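PDB 3ELX: ileal bile acid-binding protein from Danio rerio, which probably binds bile acids, and perhaps fatty acids, and carries them through the cytoplasm as a member of the fatty-acid binding protein family. Local coordinates for residues A[51-56]-A[110-115]; A[85-90]-A[94-99]. One frame throughout, in Å; residues are numbered along the deposited sequence.

Contact 1 of 2, residues A[51-56]-A[110-115]; sequences FTWTQY and GKLVET
Trp53 and Gln55 reach Glu114 across the interior of the ten-stranded beta barrel of the fatty-acid binding protein family. Strands 51-56 and 111-115 lie on opposing walls, their short axes 13.5 Å apart and running at 82° to each other, so long side chains do the bridging. Water 1 is gripped from three sides: it accepts from Trp53 NE1 in the plane of the indole, accepts from Gln55 NE2 at 2.7 Å, and donates to Glu114 OE1, also at 2.7 Å. Water 2 makes a second link, accepting from Gln55 NE2 at 3.0 Å and giving a weak bond to Glu114 OE1. That same oxygen stands 3.9 Å from Trp53 CZ2 at the ring edge, the carboxylate turned 55° from the indole. Beside this polar patch, Leu112 CD1 approaches Trp53 CH2 obliquely at 4.2 Å. Behind the first shell, Glu114 OE2 forms a salt bridge with Arg129 of strand 124-133, which ties down the carboxylate whose OE1 takes the bonds from both waters, while Tyr57 OH makes a weak hydrogen bond to Gln55 OE1. Gln55 contacts cholate in a liganded structure of this protein, and here, without bile acid, its amide is engaged with water. CG of Trp53 lies anti to the backbone N (chi1 -162°), which carries the indole into the barrel, and chi2 then turns NE1 to water 1.

Contact 2 of 2, residues A[85-90]-A[94-99]; sequences GIVSME and LTISFP
Thr95 O is held by two donors: Ser88 N at 3.1 Å, lying in the carbonyl plane, and water 4 at 3.1 Å. In return Thr95 N donates to Ser88 O at 2.9 Å, nearly straight at 165°, with the donor tilted 27° from the plane of that carbonyl. The two bonds make Ser88 and Thr95 an antiparallel hydrogen-bonded pair, and Leu94 CA adds a CA-H...O contact to Ser88 O. On this pair's face Ser88 OG rests against Thr95 CB. Met89 and Leu94 form the next, non-hydrogen-bonded pair of the beta hairpin that joins strands 82-90 and 93-97 in the barrel wall. Their side chains take the other face, which turns into the barrel, and the sulfur end of Met89 folds over (chi3 -75°) to set CE against Leu94 CD2 at 3.6 Å. Val87 extends the apolar row: CG1, anti to its own N, meets Leu94 CD2 and Ile96 CG1, each at 3.9 Å. Leu94 is a cholate contact in a liganded structure of this protein, and Phe51 and Trp53 also touch it here. Toward residues 85-86 the strands part and water replaces direct pairing. Water 3 accepts from Ser97 N at 2.9 Å and gives a weak bond to Ile86 O, while water 4 lies 2.8 Å from Ser97 OG, which also hydrogen-bonds Gln102 NE2.

Overall arrangement
From the N terminus the chain runs through strand 8-16, two short helices and strand 41-47 before it reaches strand 50-57, which carries residues 51-56; contact 1 closes only when residues 110-115 arrive on the facing wall, 54 residues further on. Contact 2 is nested inside that long loop: residues 85-90 and 94-99 close a tight hairpin between neighbouring strands of the same barrel. One contact thus spans the cavity, while the other stitches its wall. Their centres lie 13 Å apart, yet they meet directly inside the barrel, where Leu94 CD1 packs 3.7 Å from Trp53 CZ3 and Phe51 CZ lies 4.0 Å from Met89 CE, tying the hairpin's inner face to strand 50-57.

Contact 1 of 2, residues A[51-56]-A[110-115]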
# COMPACT_ATOMS: atom_id res chain seq x y z
N PHE A 51 6.12 -11.43 -5.35
CA PHE A 51 5.39 -10.99 -4.15
C PHE A 51 3.92 -11.37 -4.20
O PHE A 51 3.29 -11.31 -5.26
CB PHE A 51 5.40 -9.46 -4.03
CG PHE A 51 6.71 -8.88 -3.59
CD1 PHE A 51 7.75 -8.73 -4.50
CD2 PHE A 51 6.89 -8.44 -2.28
CE1 PHE A 51 8.96 -8.18 -4.11
CE2 PHE A 51 8.10 -7.87 -1.88
CZ PHE A 51 9.14 -7.74 -2.79
N THR A 52 3.38 -11.75 -3.04
CA THR A 52 1.94 -11.83 -2.83
C THR A 52 1.64 -10.89 -1.68
O THR A 52 2.14 -11.08 -0.57
CB THR A 52 1.48 -13.25 -2.47
OG1 THR A 52 1.89 -14.17 -3.49
CG2 THR A 52 -0.05 -13.31 -2.31
N TRP A 53 0.83 -9.87 -1.95
CA TRP A 53 0.67 -8.76 -1.03
C TRP A 53 -0.81 -8.64 -0.69
O TRP A 53 -1.61 -8.31 -1.56
CB TRP A 53 1.15 -7.48 -1.72
CG TRP A 53 1.45 -6.35 -0.80
CD1 TRP A 53 0.56 -5.63 -0.06
CD2 TRP A 53 2.75 -5.80 -0.53
NE1 TRP A 53 1.22 -4.66 0.66
CE2 TRP A 53 2.57 -4.74 0.39
CE3 TRP A 53 4.04 -6.09 -0.98
CZ2 TRP A 53 3.63 -3.97 0.86
CZ3 TRP A 53 5.11 -5.33 -0.50
CH2 TRP A 53 4.89 -4.29 0.42
N THR A 54 -1.16 -8.93 0.56
CA THR A 54 -2.57 -9.00 0.97
C THR A 54 -2.87 -7.95 2.02
O THR A 54 -2.13 -7.80 2.99
CB THR A 54 -2.88 -10.42 1.51
OG1 THR A 54 -2.58 -11.40 0.50
CG2 THR A 54 -4.34 -10.55 1.89
N GLN A 55 -3.96 -7.20 1.81
CA GLN A 55 -4.37 -6.18 2.76
C GLN A 55 -5.78 -6.47 3.23
O GLN A 55 -6.69 -6.73 2.43
CB GLN A 55 -4.33 -4.77 2.14
CG GLN A 55 -2.94 -4.36 1.65
CD GLN A 55 -2.98 -3.07 0.86
OE1 GLN A 55 -3.84 -2.89 0.00
NE2 GLN A 55 -2.04 -2.19 1.14
N TYR A 56 -5.97 -6.40 4.55
CA TYR A 56 -7.23 -6.72 5.18
C TYR A 56 -7.99 -5.45 5.54
O TYR A 56 -7.86 -4.91 6.64
CB TYR A 56 -6.99 -7.60 6.41
CG TYR A 56 -6.43 -8.96 6.05
CD1 TYR A 56 -7.28 -10.04 5.81
CD2 TYR A 56 -5.05 -9.17 5.92
CE1 TYR A 56 -6.79 -11.29 5.47
CE2 TYR A 56 -4.54 -10.43 5.59
CZ TYR A 56 -5.42 -11.49 5.36
OH TYR A 56 -4.94 -12.74 5.01
N GLY A 110 13.22 -1.73 10.63
CA GLY A 110 12.43 -2.90 10.99
C GLY A 110 10.93 -2.74 10.79
O GLY A 110 10.17 -3.66 11.11
N LYS A 111 10.51 -1.60 10.25
CA LYS A 111 9.09 -1.30 10.03
C LYS A 111 8.78 -1.26 8.54
O LYS A 111 9.64 -0.93 7.74
CB LYS A 111 8.71 0.05 10.63
CG LYS A 111 9.26 0.33 12.01
CD LYS A 111 8.37 -0.20 13.08
CE LYS A 111 8.91 0.23 14.42
NZ LYS A 111 7.82 0.54 15.36
N LEU A 112 7.54 -1.58 8.20
CA LEU A 112 7.05 -1.46 6.82
C LEU A 112 6.56 -0.04 6.61
O LEU A 112 5.61 0.39 7.25
CB LEU A 112 5.92 -2.47 6.56
CG LEU A 112 5.23 -2.44 5.20
CD1 LEU A 112 6.18 -2.85 4.12
CD2 LEU A 112 3.99 -3.33 5.20
N VAL A 113 7.22 0.70 5.71
CA VAL A 113 6.86 2.09 5.47
C VAL A 113 6.33 2.25 4.06
O VAL A 113 7.04 2.00 3.09
CB VAL A 113 8.06 3.04 5.66
CG1 VAL A 113 7.61 4.48 5.48
CG2 VAL A 113 8.68 2.85 7.07
N GLU A 114 5.07 2.67 3.97
CA GLU A 114 4.35 2.74 2.70
C GLU A 114 3.94 4.18 2.43
O GLU A 114 3.24 4.78 3.23
CB GLU A 114 3.12 1.85 2.75
CG GLU A 114 3.45 0.38 2.91
CD GLU A 114 2.21 -0.48 3.02
OE1 GLU A 114 1.65 -0.84 1.96
OE2 GLU A 114 1.80 -0.78 4.16
N THR A 115 4.41 4.72 1.31
CA THR A 115 4.15 6.12 0.98
C THR A 115 3.32 6.19 -0.31
O THR A 115 3.75 5.70 -1.36
CB THR A 115 5.46 6.89 0.79
OG1 THR A 115 6.28 6.79 1.96
CG2 THR A 115 5.19 8.37 0.47
O HOH W 1 0.02 -2.88 2.68
O HOH W 2 -0.89 0.42 0.27

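Contact 2 of 2, residues A[85-90]-A[94-99]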
# COMPACT_ATOMS: atom_id res chain seq x y z
N GLY A 85 0.46 -3.99 -14.56
CA GLY A 85 1.53 -3.07 -14.19
C GLY A 85 2.88 -3.73 -14.07
O GLY A 85 2.99 -4.95 -13.91
N ILE A 86 3.91 -2.89 -14.12
CA ILE A 86 5.28 -3.33 -13.93
C ILE A 86 5.85 -2.63 -12.71
O ILE A 86 6.11 -1.42 -12.72
CB ILE A 86 6.17 -3.10 -15.18
CG1 ILE A 86 5.50 -3.65 -16.44
CG2 ILE A 86 7.55 -3.73 -14.97
CD1 ILE A 86 6.19 -3.27 -17.73
N VAL A 87 6.03 -3.40 -11.65
CA VAL A 87 6.56 -2.90 -10.39
C VAL A 87 8.09 -2.86 -10.48
O VAL A 87 8.71 -3.75 -11.07
CB VAL A 87 6.12 -3.83 -9.23
CG1 VAL A 87 6.70 -3.36 -7.89
CG2 VAL A 87 4.60 -3.88 -9.18
N SER A 88 8.70 -1.81 -9.94
CA SER A 88 10.15 -1.71 -9.94
C SER A 88 10.69 -1.71 -8.52
O SER A 88 9.96 -1.44 -7.57
CB SER A 88 10.63 -0.47 -10.68
OG SER A 88 10.16 0.71 -10.07
N MET A 89 11.97 -2.03 -8.39
CA MET A 89 12.62 -1.94 -7.09
C MET A 89 13.99 -1.31 -7.25
O MET A 89 14.70 -1.59 -8.22
CB MET A 89 12.75 -3.32 -6.45
CG MET A 89 13.18 -3.27 -4.98
SD MET A 89 13.79 -4.85 -4.40
CE MET A 89 12.23 -5.70 -4.24
N GLU A 90 14.33 -0.43 -6.32
CA GLU A 90 15.63 0.22 -6.31
C GLU A 90 16.00 0.43 -4.85
O GLU A 90 15.21 0.99 -4.09
CB GLU A 90 15.56 1.55 -7.08
CG GLU A 90 16.80 2.43 -7.03
CD GLU A 90 16.63 3.60 -6.07
OE1 GLU A 90 15.67 4.39 -6.24
OE2 GLU A 90 17.47 3.75 -5.16
N LEU A 94 10.19 -0.64 -3.25
CA LEU A 94 9.28 -0.96 -4.36
C LEU A 94 8.56 0.30 -4.81
O LEU A 94 8.18 1.12 -3.97
CB LEU A 94 8.23 -1.96 -3.90
CG LEU A 94 8.70 -3.38 -3.61
CD1 LEU A 94 7.59 -4.15 -2.94
CD2 LEU A 94 9.11 -4.08 -4.90
N THR A 95 8.37 0.44 -6.12
CA THR A 95 7.50 1.48 -6.65
C THR A 95 6.41 0.82 -7.48
O THR A 95 6.70 0.11 -8.45
CB THR A 95 8.26 2.53 -7.50
OG1 THR A 95 9.21 3.22 -6.68
CG2 THR A 95 7.29 3.56 -8.09
N ILE A 96 5.17 1.05 -7.08
CA ILE A 96 4.02 0.57 -7.82
C ILE A 96 3.31 1.81 -8.35
O ILE A 96 2.92 2.69 -7.58
CB ILE A 96 3.04 -0.23 -6.95
CG1 ILE A 96 3.77 -1.36 -6.22
CG2 ILE A 96 1.89 -0.76 -7.82
CD1 ILE A 96 2.88 -2.18 -5.29
N SER A 97 3.17 1.86 -9.67
CA SER A 97 2.52 2.98 -10.31
C SER A 97 1.04 2.64 -10.50
O SER A 97 0.62 2.08 -11.52
CB SER A 97 3.22 3.31 -11.64
OG SER A 97 4.60 3.57 -11.40
N PHE A 98 0.24 2.98 -9.49
CA PHE A 98 -1.21 2.76 -9.57
C PHE A 98 -1.90 3.81 -10.47
O PHE A 98 -1.35 4.88 -10.72
CB PHE A 98 -1.84 2.84 -8.18
CG PHE A 98 -1.61 1.63 -7.32
CD1 PHE A 98 -2.43 0.52 -7.43
CD2 PHE A 98 -0.61 1.63 -6.35
CE1 PHE A 98 -2.24 -0.60 -6.61
CE2 PHE A 98 -0.41 0.52 -5.53
CZ PHE A 98 -1.22 -0.60 -5.67
N PRO A 99 -3.12 3.51 -10.94
CA PRO A 99 -3.85 4.50 -11.70
C PRO A 99 -3.94 5.89 -11.05
O PRO A 99 -3.71 6.90 -11.73
CB PRO A 99 -5.24 3.88 -11.81
CG PRO A 99 -4.93 2.42 -11.93
CD PRO A 99 -3.85 2.23 -10.87
O HOH W 3 3.95 -0.49 -11.10
O HOH W 4 6.52 1.57 -11.16